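PDB 4N83: ribonucleoside-diphosphate reductase subunit beta from Streptococcus sanguinis, which probably helps make deoxyribonucleotides for DNA synthesis, as the metal-carrying small subunit of a class Ib ribonucleotide reductase. Local coordinates for residues 67-72 against 154-159; 139-144 against 150-155; 160-165 against 186-191; 219-224 against 259-264. All blocks are in the same frame, centred on the assembly; numbering follows the deposited sequence.

Interaction 1 of 4, residues 67-72 against 154-159; sequences TLQSES and VFLETF. With MN (manganese (II) ion), chain I; MN (manganese (II) ion), chain J.
Gln69 meets Leu156 and Glu157 where helix 49-78 passes helix 148-160, the short segment axes staying 12.0 Å apart at 139°. Long side chains must therefore close the gap. Gln69 comes from the direction opposite to both partners, its chain folded over by rotation about CB-CG (chi2 -74°), which turns CG and CD as well as the amide toward the other helix. On the packed side, its CD lies 3.4 Å from Leu156 CD2, and its CG is 3.5 Å from Glu157 OE2. The amide plane stands 86° from the Glu157 carboxylate, so the two flat groups meet nearly at right angles.

Beyond this the packing thins: Leu68 CD2 and Leu156 CD2 come only to 4.4 Å. The outer turn of segment 67-72, with the partly exposed Glu71 and Ser72, lies instead against Tyr5 of the second subunit.

Glu157 reaches inward with an extended chain and splits its carboxylate between two ions, OE1 at 2.0 Å from the manganese of chain I and OE2 at 2.4 Å from that of chain J. Asp66, Glu97 and Glu191 also bind there. A glutamate bridging two metal ions, held by a helix of the bundle, is characteristic of the dimetal site in ferritin-like ribonucleotide reductase small subunits.

Interaction 2 of 4, residues 139-144 against 150-155; sequences EIYLNG and KIASVF
Ile140 and Ala152 have the nearest CA atoms, 7.4 Å apart, between helix segments 139-143 and 150-155, whose axes lie 9.9 Å apart and run nearly antiparallel at 155°. This is a helical hairpin: helix 128-143 ends, Gly144 leaves helical geometry, and the chain soon returns as helix 148-160.

The small side chain of Ala152 points at the first helix and lets the backbones come near. Its CB is met by two branches of Ile140, CD1 at 4.1 Å and CG2 at 4.2 Å. Ile140 also packs against Trp220 and Leu224 of helix 211-240, so this apolar side of the hairpin faces a third helix.

Tyr141 works differently. Its CB does not aim at the second helix, but with CG set beside the backbone N (chi1 -68°) the long ring spans the gap, passing Ala152 obliquely with CE1 4.5 Å from CB. The hydroxyls of Tyr141 and Ser153 probably both hydrogen-bond to the side-chain amide of Gln69. Ser153's side chain lies about 5 Å from a manganese ion at the nearest atoms, so this side borders the metal site. Across the hairpin itself the phenol oxygen meets carbon: Ser153 CB, at the edge of the tyrosine ring, is 3.3 Å from Tyr141 OH.

Interaction 3 of 4, residues 160-165 against 186-191; sequences LFYSGF and LIIRDE. With MN (manganese (II) ion), chain J; MN (manganese (II) ion), chain I.
Phe165 and Ile188 take the same first torsion, each with its gamma branch beside the backbone N and anti to the carbonyl carbon (chi1 -67° for Phe165 CG, -64° for Ile188 CG1). The two side chains run alongside one another, pointing opposite ways, and Ile188 CG1 lands over the middle of the ring, 3.8 Å from the Phe165 centroid and 12° off the ring normal. That geometry defines a CH-pi contact. On the opposite face of the ring lies Phe161 O, offset toward the rim, so the phenyl group is flanked above and below.

Ile188 uses its other branch on Tyr162: CG2 is 3.4 Å from Tyr162 OH, approaching the ring obliquely. Tyr162 is in turn packed against its own helix neighbour, with Phe165 CD2 3.7 Å above its ring plane, over the centre. Ile187 adds CG2 at 4.0 Å from Phe165 CZ.

One turn beyond Ile187, Glu191 turns about CB-CG toward the metals and bridges them, OE2 at 2.2 Å from the manganese of chain J and OE1 at 2.4 Å from that of chain I. The apolar layer borders this site: Phe161 CE1 lies 4.1 Å from the manganese of chain J, and Ile187 packs on the ligand His100. Helices 162-173 and 178-206 form the layer; helix 84-111 supplies His100, helix 49-78 meets Phe161, and helix 246-263 adjoins Tyr162 through Asn256.

Interaction 4 of 4, residues 219-224 against 259-264; sequences EWMYDL and KALMNL
An apolar helix-to-helix contact joins Met221 and Tyr222 of helix 211-240 to Leu261 and Leu264 at the C-terminal end of helix 246-263, two successive helices of the bundle. The evidence for a purely side-chain contact is the backbone spacing: the nearest CA atoms, those of Met221 and Leu261, are 9.6 Å apart.

Met221 crosses this gap by stretching out. With CG opposite the backbone N (chi1 -177°) and the chain extended beyond it, the terminal methyl is carried to the other helix, where CE lies 3.7 Å from Leu261 CD2 and 3.6 Å from Leu264 CD1. It crosses Leu261 obliquely but runs past Leu264 in the opposite direction.

Leu261 CD2 is shared, since Tyr222 reaches it at about a right angle, with CE1 at 3.7 Å and OH at 3.6 Å. Outside the pair, Gln266 packs on Met221 and Leu261, and Leu269 on Tyr222 and Leu261, while Leu264 rests on Val154 of helix 148-160.

No hydrogen bond crosses between the segments, and the phenol oxygen meets Leu261 only through a methyl group. Cohesion between these segments therefore probably comes mainly from dispersion and the burial of apolar surface, with the fit depending on shape rather than on polar direction.

Overall arrangement
All four contacts are largely buried, but their depth and chemistry differ. The centres of interactions 1 and 3 lie about 6 and 5 Å from the centre of the chain, and each contributes a carboxylate to the same two manganese ions; Glu157 OE1 and Glu191 OE1 are 2.8 Å apart, a closeness the metals probably make tolerable. The centres of interactions 2 and 4, about 13 and 15 Å from the chain's centre, hold no metal ligand. Interactions 1 and 2 share Val154 and Phe155 of helix 148-160, and the amide of Gln69 probably links them by hydrogen bonds to Tyr141 and Ser153. Interaction 4 is apolar and touches interaction 2 through Ile140 and Leu224, whereas interactions 3 and 4 do not touch, their nearest atoms being about 6 Å apart.

Interaction 1 of 4, residues 67-72 against 154-159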
loop_
_atom_site.group_PDB
_atom_site.type_symbol
_atom_site.label_atom_id
_atom_site.label_comp_id
_atom_site.label_asym_id
_atom_site.label_seq_id
_atom_site.Cartn_x
_atom_site.Cartn_y
_atom_site.Cartn_z
ATOM N N THR A 67 -0.775 6.859 -11.918
ATOM C CA THR A 67 -0.821 5.445 -12.301
ATOM C C THR A 67 0.599 4.898 -12.428
ATOM O O THR A 67 0.884 3.780 -11.999
ATOM C CB THR A 67 -1.549 5.240 -13.646
ATOM O OG1 THR A 67 -2.812 5.913 -13.617
ATOM C CG2 THR A 67 -1.773 3.755 -13.923
ATOM N N LEU A 68 1.477 5.696 -13.033
ATOM C CA LEU A 68 2.893 5.352 -13.173
ATOM C C LEU A 68 3.548 5.079 -11.820
ATOM O O LEU A 68 4.338 4.143 -11.685
ATOM C CB LEU A 68 3.637 6.486 -13.887
ATOM C CG LEU A 68 5.156 6.365 -14.035
ATOM C CD1 LEU A 68 5.520 5.173 -14.906
ATOM C CD2 LEU A 68 5.733 7.648 -14.610
ATOM N N GLN A 69 3.216 5.905 -10.830
ATOM C CA GLN A 69 3.806 5.796 -9.495
ATOM C C GLN A 69 3.286 4.589 -8.713
ATOM O O GLN A 69 4.068 3.868 -8.090
ATOM C CB GLN A 69 3.565 7.081 -8.693
ATOM C CG GLN A 69 4.383 8.276 -9.159
ATOM C CD GLN A 69 5.845 8.185 -8.760
ATOM O OE1 GLN A 69 6.276 8.802 -7.787
ATOM N NE2 GLN A 69 6.616 7.408 -9.512
ATOM N N SER A 70 1.973 4.370 -8.748
ATOM C CA SER A 70 1.349 3.295 -7.971
ATOM C C SER A 70 1.781 1.894 -8.417
ATOM O O SER A 70 1.995 1.012 -7.586
ATOM C CB SER A 70 -0.181 3.403 -8.029
ATOM O OG SER A 70 -0.676 3.197 -9.341
ATOM N N GLU A 71 1.915 1.702 -9.725
ATOM C CA GLU A 71 2.183 0.378 -10.286
ATOM C C GLU A 71 3.674 0.023 -10.274
ATOM O O GLU A 71 4.058 -1.014 -9.725
ATOM C CB GLU A 71 1.608 0.284 -11.706
ATOM C CG GLU A 71 0.093 0.469 -11.760
ATOM C CD GLU A 71 -0.474 0.449 -13.170
ATOM O OE1 GLU A 71 0.305 0.321 -14.138
ATOM O OE2 GLU A 71 -1.712 0.566 -13.312
ATOM N N SER A 72 4.504 0.883 -10.867
ATOM C CA SER A 72 5.942 0.610 -11.025
ATOM C C SER A 72 6.870 1.562 -10.263
ATOM O O SER A 72 7.994 1.188 -9.927
ATOM C CB SER A 72 6.321 0.633 -12.511
ATOM O OG SER A 72 6.312 1.954 -13.027
ATOM N N VAL A 154 11.044 12.494 -6.990
ATOM C CA VAL A 154 10.964 13.819 -6.372
ATOM C C VAL A 154 10.696 14.887 -7.435
ATOM O O VAL A 154 9.823 15.733 -7.250
ATOM C CB VAL A 154 12.241 14.161 -5.567
ATOM C CG1 VAL A 154 12.233 15.619 -5.118
ATOM C CG2 VAL A 154 12.365 13.243 -4.358
ATOM N N PHE A 155 11.440 14.846 -8.541
ATOM C CA PHE A 155 11.178 15.749 -9.668
ATOM C C PHE A 155 9.757 15.573 -10.192
ATOM O O PHE A 155 9.090 16.552 -10.528
ATOM C CB PHE A 155 12.152 15.510 -10.832
ATOM C CG PHE A 155 13.495 16.178 -10.678
ATOM C CD1 PHE A 155 13.612 17.466 -10.158
ATOM C CD2 PHE A 155 14.645 15.529 -11.108
ATOM C CE1 PHE A 155 14.853 18.070 -10.038
ATOM C CE2 PHE A 155 15.886 16.133 -10.995
ATOM C CZ PHE A 155 15.991 17.403 -10.458
ATOM N N LEU A 156 9.307 14.324 -10.269
ATOM C CA LEU A 156 7.986 14.008 -10.803
ATOM C C LEU A 156 6.889 14.723 -10.022
ATOM O O LEU A 156 6.203 15.591 -10.559
ATOM C CB LEU A 156 7.749 12.491 -10.785
ATOM C CG LEU A 156 6.377 11.961 -11.218
ATOM C CD1 LEU A 156 5.962 12.534 -12.564
ATOM C CD2 LEU A 156 6.396 10.440 -11.265
ATOM N N GLU A 157 6.763 14.382 -8.744
ATOM C CA GLU A 157 5.604 14.784 -7.945
ATOM C C GLU A 157 5.766 16.096 -7.167
ATOM O O GLU A 157 4.766 16.688 -6.759
ATOM C CB GLU A 157 5.226 13.646 -6.998
ATOM C CG GLU A 157 4.890 12.362 -7.739
ATOM C CD GLU A 157 4.446 11.251 -6.816
ATOM O OE1 GLU A 157 5.250 10.834 -5.955
ATOM O OE2 GLU A 157 3.294 10.795 -6.954
ATOM N N THR A 158 7.005 16.549 -6.970
ATOM C CA THR A 158 7.269 17.802 -6.246
ATOM C C THR A 158 7.403 19.013 -7.179
ATOM O O THR A 158 7.273 20.153 -6.730
ATOM C CB THR A 158 8.556 17.707 -5.394
ATOM O OG1 THR A 158 8.692 16.385 -4.857
ATOM C CG2 THR A 158 8.534 18.719 -4.250
ATOM N N PHE A 159 7.652 18.768 -8.467
ATOM C CA PHE A 159 7.987 19.835 -9.417
ATOM C C PHE A 159 7.067 19.855 -10.646
ATOM O O PHE A 159 6.306 20.807 -10.830
ATOM C CB PHE A 159 9.477 19.724 -9.805
ATOM C CG PHE A 159 9.794 20.168 -11.211
ATOM C CD1 PHE A 159 9.596 21.485 -11.607
ATOM C CD2 PHE A 159 10.316 19.267 -12.132
ATOM C CE1 PHE A 159 9.894 21.888 -12.898
ATOM C CE2 PHE A 159 10.618 19.667 -13.423
ATOM C CZ PHE A 159 10.406 20.979 -13.806
HETATM MN MN MN I . 4.969 10.143 -4.132
HETATM MN MN MN J . 0.939 11.019 -6.453
#

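Interaction 2 of 4, residues 139-144 against 150-155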
loop_
_atom_site.group_PDB
_atom_site.type_symbol
_atom_site.label_atom_id
_atom_site.label_comp_id
_atom_site.label_asym_id
_atom_site.label_seq_id
_atom_site.Cartn_x
_atom_site.Cartn_y
_atom_site.Cartn_z
ATOM N N GLU A 139 11.870 4.538 -17.512
ATOM C CA GLU A 139 13.163 3.988 -17.927
ATOM C C GLU A 139 14.183 4.089 -16.792
ATOM O O GLU A 139 15.017 3.198 -16.619
ATOM C CB GLU A 139 13.675 4.712 -19.183
ATOM C CG GLU A 139 15.014 4.213 -19.719
ATOM C CD GLU A 139 16.218 4.878 -19.070
ATOM O OE1 GLU A 139 16.165 6.097 -18.789
ATOM O OE2 GLU A 139 17.229 4.179 -18.846
ATOM N N ILE A 140 14.106 5.175 -16.022
ATOM C CA ILE A 140 14.958 5.355 -14.848
ATOM C C ILE A 140 14.582 4.350 -13.756
ATOM O O ILE A 140 15.463 3.768 -13.124
ATOM C CB ILE A 140 14.882 6.799 -14.300
ATOM C CG1 ILE A 140 15.443 7.789 -15.327
ATOM C CG2 ILE A 140 15.655 6.926 -12.993
ATOM C CD1 ILE A 140 14.954 9.209 -15.139
ATOM N N TYR A 141 13.283 4.143 -13.541
ATOM C CA TYR A 141 12.818 3.174 -12.542
ATOM C C TYR A 141 13.228 1.746 -12.904
ATOM O O TYR A 141 13.621 0.971 -12.031
ATOM C CB TYR A 141 11.292 3.237 -12.354
ATOM C CG TYR A 141 10.760 4.511 -11.717
ATOM C CD1 TYR A 141 11.433 5.138 -10.664
ATOM C CD2 TYR A 141 9.560 5.072 -12.147
ATOM C CE1 TYR A 141 10.937 6.294 -10.085
ATOM C CE2 TYR A 141 9.057 6.226 -11.568
ATOM C CZ TYR A 141 9.749 6.834 -10.541
ATOM O OH TYR A 141 9.247 7.981 -9.968
ATOM N N LEU A 142 13.138 1.409 -14.189
ATOM C CA LEU A 142 13.459 0.061 -14.656
ATOM C C LEU A 142 14.968 -0.212 -14.709
ATOM O O LEU A 142 15.399 -1.327 -14.414
ATOM C CB LEU A 142 12.828 -0.199 -16.033
ATOM C CG LEU A 142 11.297 -0.292 -16.081
ATOM C CD1 LEU A 142 10.801 -0.280 -17.521
ATOM C CD2 LEU A 142 10.796 -1.534 -15.357
ATOM N N ASN A 143 15.761 0.798 -15.071
ATOM C CA ASN A 143 17.203 0.613 -15.307
ATOM C C ASN A 143 18.142 1.442 -14.420
ATOM O O ASN A 143 19.250 0.997 -14.117
ATOM C CB ASN A 143 17.526 0.889 -16.780
ATOM C CG ASN A 143 16.737 0.005 -17.730
ATOM O OD1 ASN A 143 16.175 0.485 -18.715
ATOM N ND2 ASN A 143 16.688 -1.290 -17.439
ATOM N N GLY A 144 17.713 2.637 -14.018
ATOM C CA GLY A 144 18.541 3.529 -13.197
ATOM C C GLY A 144 18.902 2.953 -11.837
ATOM O O GLY A 144 18.220 2.058 -11.334
ATOM N N LYS A 150 15.282 7.893 -6.933
ATOM C CA LYS A 150 14.788 8.810 -5.903
ATOM C C LYS A 150 14.692 10.247 -6.417
ATOM O O LYS A 150 13.779 10.981 -6.042
ATOM C CB LYS A 150 15.681 8.756 -4.660
ATOM C CG LYS A 150 15.585 7.445 -3.896
ATOM C CD LYS A 150 16.433 7.464 -2.634
ATOM C CE LYS A 150 16.123 6.282 -1.727
ATOM N NZ LYS A 150 16.503 4.974 -2.330
ATOM N N ILE A 151 15.634 10.642 -7.271
ATOM C CA ILE A 151 15.633 11.980 -7.873
ATOM C C ILE A 151 14.458 12.154 -8.839
ATOM O O ILE A 151 13.845 13.222 -8.895
ATOM C CB ILE A 151 16.951 12.264 -8.632
ATOM C CG1 ILE A 151 18.139 12.300 -7.668
ATOM C CG2 ILE A 151 16.869 13.587 -9.381
ATOM C CD1 ILE A 151 19.477 12.055 -8.336
ATOM N N ALA A 152 14.158 11.102 -9.599
ATOM C CA ALA A 152 13.092 11.138 -10.603
ATOM C C ALA A 152 11.703 11.245 -9.976
ATOM O O ALA A 152 10.849 11.976 -10.478
ATOM C CB ALA A 152 13.170 9.910 -11.499
ATOM N N SER A 153 11.483 10.512 -8.886
ATOM C CA SER A 153 10.202 10.538 -8.178
ATOM C C SER A 153 9.968 11.879 -7.478
ATOM O O SER A 153 8.829 12.341 -7.380
ATOM C CB SER A 153 10.127 9.400 -7.159
ATOM O OG SER A 153 8.813 9.262 -6.646
ATOM N N VAL A 154 11.044 12.494 -6.990
ATOM C CA VAL A 154 10.964 13.819 -6.372
ATOM C C VAL A 154 10.696 14.887 -7.435
ATOM O O VAL A 154 9.823 15.733 -7.250
ATOM C CB VAL A 154 12.241 14.161 -5.567
ATOM C CG1 VAL A 154 12.233 15.619 -5.118
ATOM C CG2 VAL A 154 12.365 13.243 -4.358
ATOM N N PHE A 155 11.440 14.846 -8.541
ATOM C CA PHE A 155 11.178 15.749 -9.668
ATOM C C PHE A 155 9.757 15.573 -10.192
ATOM O O PHE A 155 9.090 16.552 -10.528
ATOM C CB PHE A 155 12.152 15.510 -10.832
ATOM C CG PHE A 155 13.495 16.178 -10.678
ATOM C CD1 PHE A 155 13.612 17.466 -10.158
ATOM C CD2 PHE A 155 14.645 15.529 -11.108
ATOM C CE1 PHE A 155 14.853 18.070 -10.038
ATOM C CE2 PHE A 155 15.886 16.133 -10.995
ATOM C CZ PHE A 155 15.991 17.403 -10.458
#

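Interaction 3 of 4, residues 160-165 against 186-191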
loop_
_atom_site.group_PDB
_atom_site.type_symbol
_atom_site.label_atom_id
_atom_site.label_comp_id
_atom_site.label_asym_id
_atom_site.label_seq_id
_atom_site.Cartn_x
_atom_site.Cartn_y
_atom_site.Cartn_z
ATOM N N LEU A 160 7.131 18.814 -11.472
ATOM C CA LEU A 160 6.408 18.799 -12.754
ATOM C C LEU A 160 4.955 18.313 -12.654
ATOM O O LEU A 160 4.226 18.325 -13.649
ATOM C CB LEU A 160 7.188 18.005 -13.812
ATOM C CG LEU A 160 7.468 16.512 -13.586
ATOM C CD1 LEU A 160 6.332 15.639 -14.105
ATOM C CD2 LEU A 160 8.786 16.116 -14.238
ATOM N N PHE A 161 4.540 17.884 -11.462
ATOM C CA PHE A 161 3.120 17.651 -11.171
ATOM C C PHE A 161 2.366 18.983 -11.071
ATOM O O PHE A 161 1.168 19.048 -11.351
ATOM C CB PHE A 161 2.946 16.868 -9.857
ATOM C CG PHE A 161 2.501 15.438 -10.040
ATOM C CD1 PHE A 161 1.330 14.981 -9.447
ATOM C CD2 PHE A 161 3.256 14.544 -10.787
ATOM C CE1 PHE A 161 0.919 13.669 -9.602
ATOM C CE2 PHE A 161 2.850 13.230 -10.945
ATOM C CZ PHE A 161 1.679 12.792 -10.353
ATOM N N TYR A 162 3.079 20.038 -10.679
ATOM C CA TYR A 162 2.465 21.335 -10.388
ATOM C C TYR A 162 2.069 22.142 -11.626
ATOM O O TYR A 162 1.374 23.152 -11.506
ATOM C CB TYR A 162 3.377 22.158 -9.475
ATOM C CG TYR A 162 3.404 21.640 -8.055
ATOM C CD1 TYR A 162 4.174 20.532 -7.712
ATOM C CD2 TYR A 162 2.644 22.246 -7.058
ATOM C CE1 TYR A 162 4.192 20.049 -6.415
ATOM C CE2 TYR A 162 2.660 21.769 -5.757
ATOM C CZ TYR A 162 3.436 20.671 -5.443
ATOM O OH TYR A 162 3.456 20.193 -4.154
ATOM N N SER A 163 2.510 21.705 -12.806
ATOM C CA SER A 163 1.986 22.237 -14.065
ATOM C C SER A 163 0.480 21.987 -14.143
ATOM O O SER A 163 -0.271 22.815 -14.661
ATOM C CB SER A 163 2.678 21.583 -15.264
ATOM O OG SER A 163 2.552 20.171 -15.220
ATOM N N GLY A 164 0.057 20.837 -13.620
ATOM C CA GLY A 164 -1.356 20.490 -13.526
ATOM C C GLY A 164 -2.054 21.109 -12.326
ATOM O O GLY A 164 -3.191 21.561 -12.443
ATOM N N PHE A 165 -1.381 21.142 -11.176
ATOM C CA PHE A 165 -1.975 21.695 -9.951
ATOM C C PHE A 165 -2.287 23.196 -10.037
ATOM O O PHE A 165 -3.116 23.694 -9.276
ATOM C CB PHE A 165 -1.079 21.445 -8.726
ATOM C CG PHE A 165 -0.953 19.992 -8.322
ATOM C CD1 PHE A 165 -2.041 19.125 -8.377
ATOM C CD2 PHE A 165 0.255 19.504 -7.835
ATOM C CE1 PHE A 165 -1.916 17.801 -7.986
ATOM C CE2 PHE A 165 0.383 18.181 -7.441
ATOM C CZ PHE A 165 -0.704 17.330 -7.517
ATOM N N LEU A 186 -5.561 17.667 -0.898
ATOM C CA LEU A 186 -5.146 16.499 -0.119
ATOM C C LEU A 186 -3.996 15.737 -0.783
ATOM O O LEU A 186 -3.115 15.220 -0.094
ATOM C CB LEU A 186 -6.335 15.555 0.098
ATOM C CG LEU A 186 -7.454 16.075 1.007
ATOM C CD1 LEU A 186 -8.753 15.327 0.747
ATOM C CD2 LEU A 186 -7.058 15.976 2.472
ATOM N N ILE A 187 -4.013 15.667 -2.114
ATOM C CA ILE A 187 -2.954 14.991 -2.876
ATOM C C ILE A 187 -1.609 15.692 -2.681
ATOM O O ILE A 187 -0.582 15.035 -2.506
ATOM C CB ILE A 187 -3.296 14.911 -4.383
ATOM C CG1 ILE A 187 -4.471 13.952 -4.607
ATOM C CG2 ILE A 187 -2.087 14.449 -5.195
ATOM C CD1 ILE A 187 -5.157 14.102 -5.948
ATOM N N ILE A 188 -1.628 17.023 -2.706
ATOM C CA ILE A 188 -0.423 17.828 -2.490
ATOM C C ILE A 188 0.106 17.660 -1.059
ATOM O O ILE A 188 1.318 17.659 -0.841
ATOM C CB ILE A 188 -0.683 19.326 -2.787
ATOM C CG1 ILE A 188 -1.038 19.524 -4.268
ATOM C CG2 ILE A 188 0.535 20.174 -2.429
ATOM C CD1 ILE A 188 -1.806 20.799 -4.550
ATOM N N ARG A 189 -0.803 17.515 -0.094
ATOM C CA ARG A 189 -0.416 17.283 1.299
ATOM C C ARG A 189 0.362 15.975 1.450
ATOM O O ARG A 189 1.342 15.916 2.194
ATOM C CB ARG A 189 -1.646 17.264 2.213
ATOM C CG ARG A 189 -1.311 17.288 3.699
ATOM C CD ARG A 189 -2.560 17.239 4.564
ATOM N NE ARG A 189 -3.204 15.926 4.550
ATOM C CZ ARG A 189 -4.336 15.628 5.188
ATOM N NH1 ARG A 189 -4.972 16.547 5.906
ATOM N NH2 ARG A 189 -4.838 14.400 5.110
ATOM N N ASP A 190 -0.081 14.933 0.748
ATOM C CA ASP A 190 0.613 13.642 0.755
ATOM C C ASP A 190 1.941 13.713 0.010
ATOM O O ASP A 190 2.955 13.215 0.500
ATOM C CB ASP A 190 -0.259 12.540 0.137
ATOM C CG ASP A 190 -1.360 12.065 1.067
ATOM O OD1 ASP A 190 -1.184 12.120 2.304
ATOM O OD2 ASP A 190 -2.407 11.620 0.552
ATOM N N GLU A 191 1.929 14.325 -1.172
ATOM C CA GLU A 191 3.127 14.395 -2.011
ATOM C C GLU A 191 4.193 15.332 -1.446
ATOM O O GLU A 191 5.380 15.154 -1.717
ATOM C CB GLU A 191 2.772 14.796 -3.449
ATOM C CG GLU A 191 1.940 13.767 -4.209
ATOM C CD GLU A 191 2.584 12.391 -4.275
ATOM O OE1 GLU A 191 3.817 12.285 -4.109
ATOM O OE2 GLU A 191 1.852 11.402 -4.488
HETATM MN MN MN J . 0.939 11.019 -6.453
HETATM MN MN MN I . 4.969 10.143 -4.132
#

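Interaction 4 of 4, residues 219-224 against 259-264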
loop_
_atom_site.group_PDB
_atom_site.type_symbol
_atom_site.label_atom_id
_atom_site.label_comp_id
_atom_site.label_asym_id
_atom_site.label_seq_id
_atom_site.Cartn_x
_atom_site.Cartn_y
_atom_site.Cartn_z
ATOM N N GLU A 219 25.639 16.158 -11.957
ATOM C CA GLU A 219 25.660 16.411 -13.398
ATOM C C GLU A 219 24.487 15.706 -14.085
ATOM O O GLU A 219 23.816 16.294 -14.933
ATOM C CB GLU A 219 26.987 15.952 -14.011
ATOM C CG GLU A 219 27.220 16.437 -15.436
ATOM C CD GLU A 219 28.537 15.959 -16.021
ATOM O OE1 GLU A 219 29.259 15.194 -15.348
ATOM O OE2 GLU A 219 28.851 16.350 -17.164
ATOM N N TRP A 220 24.245 14.451 -13.710
ATOM C CA TRP A 220 23.112 13.682 -14.234
ATOM C C TRP A 220 21.774 14.232 -13.724
ATOM O O TRP A 220 20.739 14.070 -14.375
ATOM C CB TRP A 220 23.252 12.201 -13.857
ATOM C CG TRP A 220 22.282 11.295 -14.566
ATOM C CD1 TRP A 220 22.460 10.688 -15.776
ATOM C CD2 TRP A 220 20.988 10.893 -14.103
ATOM N NE1 TRP A 220 21.356 9.935 -16.096
ATOM C CE2 TRP A 220 20.437 10.044 -15.087
ATOM C CE3 TRP A 220 20.239 11.170 -12.952
ATOM C CZ2 TRP A 220 19.172 9.468 -14.954
ATOM C CZ3 TRP A 220 18.981 10.597 -12.821
ATOM C CH2 TRP A 220 18.460 9.756 -13.818
ATOM N N MET A 221 21.806 14.881 -12.563
ATOM C CA MET A 221 20.612 15.452 -11.945
ATOM C C MET A 221 20.089 16.665 -12.716
ATOM O O MET A 221 18.927 16.688 -13.129
ATOM C CB MET A 221 20.918 15.840 -10.494
ATOM C CG MET A 221 19.735 16.380 -9.710
ATOM S SD MET A 221 20.034 16.362 -7.931
ATOM C CE MET A 221 18.674 17.379 -7.368
ATOM N N TYR A 222 20.946 17.665 -12.905
ATOM C CA TYR A 222 20.555 18.891 -13.609
ATOM C C TYR A 222 20.318 18.658 -15.104
ATOM O O TYR A 222 19.488 19.336 -15.709
ATOM C CB TYR A 222 21.585 20.005 -13.391
ATOM C CG TYR A 222 21.573 20.568 -11.982
ATOM C CD1 TYR A 222 20.527 21.379 -11.545
ATOM C CD2 TYR A 222 22.605 20.292 -11.089
ATOM C CE1 TYR A 222 20.510 21.894 -10.258
ATOM C CE2 TYR A 222 22.598 20.803 -9.801
ATOM C CZ TYR A 222 21.549 21.604 -9.391
ATOM O OH TYR A 222 21.541 22.112 -8.112
ATOM N N ASP A 223 21.037 17.702 -15.692
ATOM C CA ASP A 223 20.777 17.274 -17.073
ATOM C C ASP A 223 19.348 16.752 -17.221
ATOM O O ASP A 223 18.671 17.051 -18.207
ATOM C CB ASP A 223 21.768 16.188 -17.515
ATOM C CG ASP A 223 23.116 16.753 -17.933
ATOM O OD1 ASP A 223 23.829 16.069 -18.698
ATOM O OD2 ASP A 223 23.469 17.872 -17.501
ATOM N N LEU A 224 18.901 15.973 -16.239
ATOM C CA LEU A 224 17.529 15.469 -16.206
ATOM C C LEU A 224 16.538 16.586 -15.868
ATOM O O LEU A 224 15.394 16.564 -16.323
ATOM C CB LEU A 224 17.401 14.332 -15.185
ATOM C CG LEU A 224 16.124 13.488 -15.246
ATOM C CD1 LEU A 224 16.127 12.581 -16.468
ATOM C CD2 LEU A 224 15.966 12.664 -13.977
ATOM N N LYS A 259 11.922 23.459 -4.719
ATOM C CA LYS A 259 11.468 22.619 -3.609
ATOM C C LYS A 259 11.878 21.161 -3.813
ATOM O O LYS A 259 12.233 20.474 -2.855
ATOM C CB LYS A 259 9.950 22.723 -3.436
ATOM C CG LYS A 259 9.488 24.091 -2.960
ATOM C CD LYS A 259 7.989 24.129 -2.711
ATOM C CE LYS A 259 7.569 25.463 -2.115
ATOM N NZ LYS A 259 6.090 25.599 -2.019
ATOM N N ALA A 260 11.826 20.699 -5.062
ATOM C CA ALA A 260 12.322 19.370 -5.421
ATOM C C ALA A 260 13.827 19.276 -5.171
ATOM O O ALA A 260 14.326 18.250 -4.705
ATOM C CB ALA A 260 12.008 19.062 -6.878
ATOM N N LEU A 261 14.539 20.356 -5.490
ATOM C CA LEU A 261 15.965 20.473 -5.180
ATOM C C LEU A 261 16.200 20.499 -3.670
ATOM O O LEU A 261 17.103 19.830 -3.166
ATOM C CB LEU A 261 16.554 21.741 -5.814
ATOM C CG LEU A 261 16.824 21.689 -7.321
ATOM C CD1 LEU A 261 16.779 23.081 -7.941
ATOM C CD2 LEU A 261 18.162 21.020 -7.600
ATOM N N MET A 262 15.379 21.270 -2.960
ATOM C CA MET A 262 15.534 21.446 -1.517
ATOM C C MET A 262 15.270 20.158 -0.737
ATOM O O MET A 262 15.912 19.909 0.284
ATOM C CB MET A 262 14.613 22.562 -1.014
ATOM C CG MET A 262 14.873 22.976 0.427
ATOM S SD MET A 262 14.455 24.700 0.753
ATOM C CE MET A 262 15.768 25.546 -0.129
ATOM N N ASN A 263 14.329 19.346 -1.217
ATOM C CA ASN A 263 14.063 18.040 -0.612
ATOM C C ASN A 263 15.231 17.077 -0.806
ATOM O O ASN A 263 15.579 16.329 0.107
ATOM C CB ASN A 263 12.784 17.418 -1.184
ATOM C CG ASN A 263 11.526 18.165 -0.774
ATOM O OD1 ASN A 263 10.561 18.227 -1.533
ATOM N ND2 ASN A 263 11.526 18.729 0.428
ATOM N N LEU A 264 15.839 17.108 -1.991
ATOM C CA LEU A 264 16.983 16.243 -2.304
ATOM C C LEU A 264 18.303 16.750 -1.705
ATOM O O LEU A 264 19.343 16.111 -1.870
ATOM C CB LEU A 264 17.121 16.072 -3.821
ATOM C CG LEU A 264 16.019 15.238 -4.487
ATOM C CD1 LEU A 264 15.928 15.525 -5.979
ATOM C CD2 LEU A 264 16.240 13.752 -4.246
#